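Local coordinates for lipolytic protein G-D-S-L family (Veillonella parvula DSM 2008, PDB 4RW0) that probably hydrolyses ester bonds of lipids or other acyl substrates as a GDSL-type lipase or acylhydrolase, at residues Arg125-Asn128 with Glu129-Ala133; Ala31-Asn35 with Val36-Asn40. All coordinates share one frame; numbering follows the deposited sequence.

Contact 1: Arg125-Asn128 with Glu129-Ala133; sequences REVN and EQLKA
Glu-129 N donates to Arg-125 O at 3.0 Å with an N-H...O angle of 166°, the first of five consecutive i to i+4 bonds that make 125-133 one unbroken part of helix 120-138. Gln-130, Leu-131 and Lys-132 repeat it onto the carbonyls of Glu-126, Val-127 and Asn-128, and Ala-133 N onto Glu-129 O. Two of these acceptors are used twice. A water donates to Arg-125 O and also to Glu-129 OE1, the latter at 2.7 Å, so it bridges a main-chain carbonyl to the carboxylate one turn on. Glu-129 can meet it because the bend at chi2 (-48°) turns the carboxylate forward from CG, where OE1 reaches both the water and Lys-132 NZ. With that NZ, OE1 forms a salt bridge at 3.3 Å, which gives it two partners. Glu-126 O, besides its bond from Gln-130 N, receives a weak one from Gln-130 NE2 at 3.3 Å.

Two side chains find their polar partners elsewhere in the chain: Glu-126 OE1 bonds to Ser-85 OG, and Asn-128 ND2, on a buried side chain, donates a hydrogen bond to Glu-110 O. On the inner side Val-127 and Leu-131 lie side by side, CG1 to CD1 3.9 Å, with Val-127 packed on Val-88 and Leu-92 of helix 85-100 and Leu-131 on Leu-109. The chemistry thus divides by face. Apolar branches and an amide whose ND2 is satisfied serve the buried side, whereas the solvent side relies on water and a charge pair, whose lysine would probably stabilise the ionised form of Glu-129.

Contact 2: Ala31-Asn35 with Val36-Asn40; sequences ASIEN and VNFTN. With NA (sodium ion), chain D.
A sodium site occupies the turn between helix 25-32 and strand 36-40, an edge strand of the parallel sheet in this SGNH-hydrolase alpha/beta fold. Ile-33 O and Val-36 O both bind the ion, each at 2.3 Å, and Asp-30 O supplies a third protein ligand. The two carbonyl oxygens of the turn stand 3.3 Å apart, Ile-33 O to Val-36 O, a spacing explained by the cation they share; two acceptors could not bond to each other directly. Three main-chain oxygens therefore converge from the end of the helix, the turn and the first strand residue, and the ion joins all three. Ile-33 is the first residue to leave helical phi/psi (-122/122°), which marks where the chain leaves the helix, and its carbonyl is one of the ion's ligands. Asp-30 also acts through its side chain, where OD1 accepts a bond from Phe-38 N and ties the helix to the strand a second time.

Beside the ion, the turn is closed by apolar contact. Ile-33 and Val-36 run side by side, and their CG2 methyls meet at 3.5 Å. The Ile-33 CG2 branch is anti to the backbone N while CG1 lies beside it; with chi2 extended (173°), CD1 lies by the Phe-38 ring. There the methyl comes to the ring edge, near its plane, with CD1 4.4 Å from Phe-38 CZ. Phe-38 also makes an edge-to-face pair with Phe-182, and Ile-33 rests on Phe-182 and Leu-179, so helix 168-182 backs this patch. The exposed Asn-37 keeps its ND2 3.7 Å from the sodium ion, farther than the carbonyl ligands.

The centres of the two contacts are 28 Å apart and their nearest atoms about 17 Å, on opposite sides of the chain's centre. Contact 1 is partly buried and lies wholly within the helix that links strands 104-108 and 141-143 in a beta-alpha-beta unit. Contact 2 is at the surface and spans two elements, a helix end and the edge strand 36-40. Main-chain carbonyls do the polar work in both, but differently: in 125-133 they accept N-H groups in regular succession, whereas in 31-40, where no clear hydrogen bond crosses between the segments, two of them face a metal cation instead.

Contact 1: Arg125-Asn128 with Glu129-Ala133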
loop_
_atom_site.group_PDB
_atom_site.type_symbol
_atom_site.label_atom_id
_atom_site.label_comp_id
_atom_site.label_asym_id
_atom_site.label_seq_id
_atom_site.Cartn_x
_atom_site.Cartn_y
_atom_site.Cartn_z
ATOM N N ARG A 125 2.735 8.984 -10.390
ATOM C CA ARG A 125 4.168 9.002 -10.431
ATOM C C ARG A 125 4.763 10.103 -9.610
ATOM O O ARG A 125 5.795 9.864 -8.981
ATOM C CB ARG A 125 4.692 9.053 -11.885
ATOM C CG ARG A 125 4.442 7.707 -12.585
ATOM C CD ARG A 125 4.599 7.716 -14.081
ATOM N NE ARG A 125 5.874 8.268 -14.439
ATOM C CZ ARG A 125 6.175 8.743 -15.656
ATOM N NH1 ARG A 125 5.299 8.688 -16.692
ATOM N NH2 ARG A 125 7.378 9.278 -15.841
ATOM N N GLU A 126 4.162 11.277 -9.651
ATOM C CA GLU A 126 4.640 12.448 -8.859
ATOM C C GLU A 126 4.515 12.172 -7.382
ATOM O O GLU A 126 5.430 12.432 -6.629
ATOM C CB GLU A 126 3.808 13.722 -9.175
ATOM C CG GLU A 126 4.022 14.370 -10.546
ATOM C CD GLU A 126 2.946 15.397 -10.974
ATOM O OE1 GLU A 126 2.114 15.853 -10.157
ATOM O OE2 GLU A 126 2.930 15.746 -12.173
ATOM N N VAL A 127 3.379 11.598 -6.950
ATOM C CA VAL A 127 3.206 11.202 -5.538
ATOM C C VAL A 127 4.294 10.243 -5.178
ATOM O O VAL A 127 4.964 10.422 -4.162
ATOM C CB VAL A 127 1.796 10.567 -5.284
ATOM C CG1 VAL A 127 1.692 9.909 -3.936
ATOM C CG2 VAL A 127 0.729 11.603 -5.443
ATOM N N ASN A 128 4.530 9.217 -6.012
ATOM C CA ASN A 128 5.455 8.190 -5.595
ATOM C C ASN A 128 6.895 8.690 -5.511
ATOM O O ASN A 128 7.647 8.273 -4.632
ATOM C CB ASN A 128 5.383 6.933 -6.487
ATOM C CG ASN A 128 4.131 6.115 -6.286
ATOM O OD1 ASN A 128 3.432 6.270 -5.299
ATOM N ND2 ASN A 128 3.832 5.247 -7.263
ATOM N N GLU A 129 7.306 9.560 -6.423
ATOM C CA GLU A 129 8.647 10.209 -6.284
ATOM C C GLU A 129 8.826 10.976 -4.985
ATOM O O GLU A 129 9.851 10.852 -4.299
ATOM C CB GLU A 129 8.950 11.176 -7.482
ATOM C CG GLU A 129 9.245 10.432 -8.779
ATOM C CD GLU A 129 10.271 9.282 -8.620
ATOM O OE1 GLU A 129 9.873 8.106 -8.914
ATOM O OE2 GLU A 129 11.443 9.527 -8.167
ATOM N N GLN A 130 7.812 11.713 -4.593
ATOM C CA GLN A 130 7.896 12.444 -3.330
ATOM C C GLN A 130 7.901 11.535 -2.133
ATOM O O GLN A 130 8.567 11.813 -1.135
ATOM C CB GLN A 130 6.792 13.466 -3.244
ATOM C CG GLN A 130 6.892 14.576 -4.283
ATOM C CD GLN A 130 5.702 15.508 -4.260
ATOM O OE1 GLN A 130 5.565 16.342 -3.379
ATOM N NE2 GLN A 130 4.827 15.362 -5.228
ATOM N N LEU A 131 7.195 10.399 -2.216
ATOM C CA LEU A 131 7.203 9.453 -1.107
ATOM C C LEU A 131 8.566 8.830 -0.966
ATOM O O LEU A 131 9.076 8.610 0.144
ATOM C CB LEU A 131 6.135 8.324 -1.336
ATOM C CG LEU A 131 4.673 8.727 -1.150
ATOM C CD1 LEU A 131 3.719 7.575 -1.558
ATOM C CD2 LEU A 131 4.447 9.121 0.326
ATOM N N LYS A 132 9.171 8.457 -2.086
ATOM C CA LYS A 132 10.513 7.862 -1.986
ATOM C C LYS A 132 11.494 8.862 -1.335
ATOM O O LYS A 132 12.346 8.463 -0.551
ATOM C CB LYS A 132 11.094 7.464 -3.336
ATOM C CG LYS A 132 10.360 6.379 -4.035
ATOM C CD LYS A 132 11.077 5.983 -5.305
ATOM C CE LYS A 132 10.160 6.040 -6.487
ATOM N NZ LYS A 132 10.738 5.238 -7.595
ATOM N N ALA A 133 11.340 10.124 -1.658
ATOM C CA ALA A 133 12.230 11.180 -1.099
ATOM C C ALA A 133 11.992 11.344 0.393
ATOM O O ALA A 133 12.934 11.352 1.188
ATOM C CB ALA A 133 12.005 12.479 -1.823
HETATM O O HOH W 1 7.399 7.594 -9.894
#

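Contact 2: Ala31-Asn35 with Val36-Asn40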
loop_
_atom_site.group_PDB
_atom_site.type_symbol
_atom_site.label_atom_id
_atom_site.label_comp_id
_atom_site.label_asym_id
_atom_site.label_seq_id
_atom_site.Cartn_x
_atom_site.Cartn_y
_atom_site.Cartn_z
ATOM N N ALA A 31 0.537 -16.029 4.654
ATOM C CA ALA A 31 0.673 -17.475 4.487
ATOM C C ALA A 31 2.121 -17.813 4.231
ATOM O O ALA A 31 2.531 -18.972 4.423
ATOM C CB ALA A 31 -0.210 -17.986 3.344
ATOM N N SER A 32 2.930 -16.852 3.821
ATOM C CA SER A 32 4.328 -17.156 3.535
ATOM C C SER A 32 5.273 -16.973 4.682
ATOM O O SER A 32 6.386 -17.452 4.602
ATOM C CB SER A 32 4.863 -16.275 2.404
ATOM O OG SER A 32 3.995 -16.384 1.285
ATOM N N ILE A 33 4.908 -16.250 5.730
ATOM C CA ILE A 33 5.822 -16.010 6.862
ATOM C C ILE A 33 5.175 -16.520 8.143
ATOM O O ILE A 33 4.074 -16.106 8.533
ATOM C CB ILE A 33 6.141 -14.546 7.069
ATOM C CG1 ILE A 33 6.734 -13.961 5.821
ATOM C CG2 ILE A 33 7.216 -14.393 8.131
ATOM C CD1 ILE A 33 6.929 -12.457 5.874
ATOM N N GLU A 34 5.866 -17.433 8.814
ATOM C CA GLU A 34 5.253 -18.130 9.934
ATOM C C GLU A 34 5.094 -17.231 11.144
ATOM O O GLU A 34 3.991 -17.148 11.673
ATOM C CB GLU A 34 6.031 -19.394 10.346
ATOM C CG GLU A 34 5.098 -20.592 10.609
ATOM C CD GLU A 34 4.681 -21.309 9.308
ATOM O OE1 GLU A 34 5.531 -22.018 8.710
ATOM O OE2 GLU A 34 3.510 -21.183 8.871
ATOM N N ASN A 35 6.130 -16.513 11.548
ATOM C CA ASN A 35 5.945 -15.760 12.791
ATOM C C ASN A 35 5.668 -14.254 12.599
ATOM O O ASN A 35 6.074 -13.443 13.411
ATOM C CB ASN A 35 7.116 -16.003 13.721
ATOM C CG ASN A 35 6.640 -16.427 15.127
ATOM O OD1 ASN A 35 7.083 -15.882 16.150
ATOM N ND2 ASN A 35 5.704 -17.392 15.178
ATOM N N VAL A 36 5.043 -13.893 11.467
ATOM C CA VAL A 36 4.550 -12.537 11.222
ATOM C C VAL A 36 3.052 -12.696 10.896
ATOM O O VAL A 36 2.669 -13.554 10.007
ATOM C CB VAL A 36 5.322 -11.849 10.122
ATOM C CG1 VAL A 36 4.763 -10.473 9.864
ATOM C CG2 VAL A 36 6.809 -11.776 10.460
ATOM N N ASN A 37 2.209 -11.995 11.708
ATOM C CA ASN A 37 0.760 -11.989 11.515
ATOM C C ASN A 37 0.285 -10.679 10.974
ATOM O O ASN A 37 0.598 -9.615 11.527
ATOM C CB ASN A 37 0.028 -12.310 12.827
ATOM C CG ASN A 37 0.403 -13.709 13.381
ATOM O OD1 ASN A 37 0.655 -13.858 14.574
ATOM N ND2 ASN A 37 0.497 -14.705 12.511
ATOM N N PHE A 38 -0.425 -10.734 9.860
ATOM C CA PHE A 38 -0.878 -9.541 9.128
ATOM C C PHE A 38 -2.380 -9.391 9.450
ATOM O O PHE A 38 -3.154 -10.358 9.346
ATOM C CB PHE A 38 -0.701 -9.663 7.617
ATOM C CG PHE A 38 0.747 -9.707 7.156
ATOM C CD1 PHE A 38 1.487 -10.874 7.312
ATOM C CD2 PHE A 38 1.346 -8.615 6.612
ATOM C CE1 PHE A 38 2.797 -10.943 6.886
ATOM C CE2 PHE A 38 2.656 -8.667 6.203
ATOM C CZ PHE A 38 3.375 -9.837 6.314
ATOM N N THR A 39 -2.796 -8.173 9.802
ATOM C CA THR A 39 -4.199 -7.839 9.871
ATOM C C THR A 39 -4.516 -6.799 8.818
ATOM O O THR A 39 -3.881 -5.735 8.748
ATOM C CB THR A 39 -4.588 -7.352 11.279
ATOM O OG1 THR A 39 -4.159 -8.305 12.211
ATOM C CG2 THR A 39 -6.085 -7.160 11.369
ATOM N N ASN A 40 -5.524 -7.081 7.991
ATOM C CA ASN A 40 -5.900 -6.206 6.904
ATOM C C ASN A 40 -7.026 -5.241 7.269
ATOM O O ASN A 40 -8.114 -5.655 7.447
ATOM C CB ASN A 40 -6.323 -7.027 5.717
ATOM C CG ASN A 40 -6.143 -6.313 4.392
ATOM O OD1 ASN A 40 -6.310 -5.097 4.279
ATOM N ND2 ASN A 40 -5.838 -7.122 3.317
HETATM NA NA NA D . 1.906 -15.595 9.177
#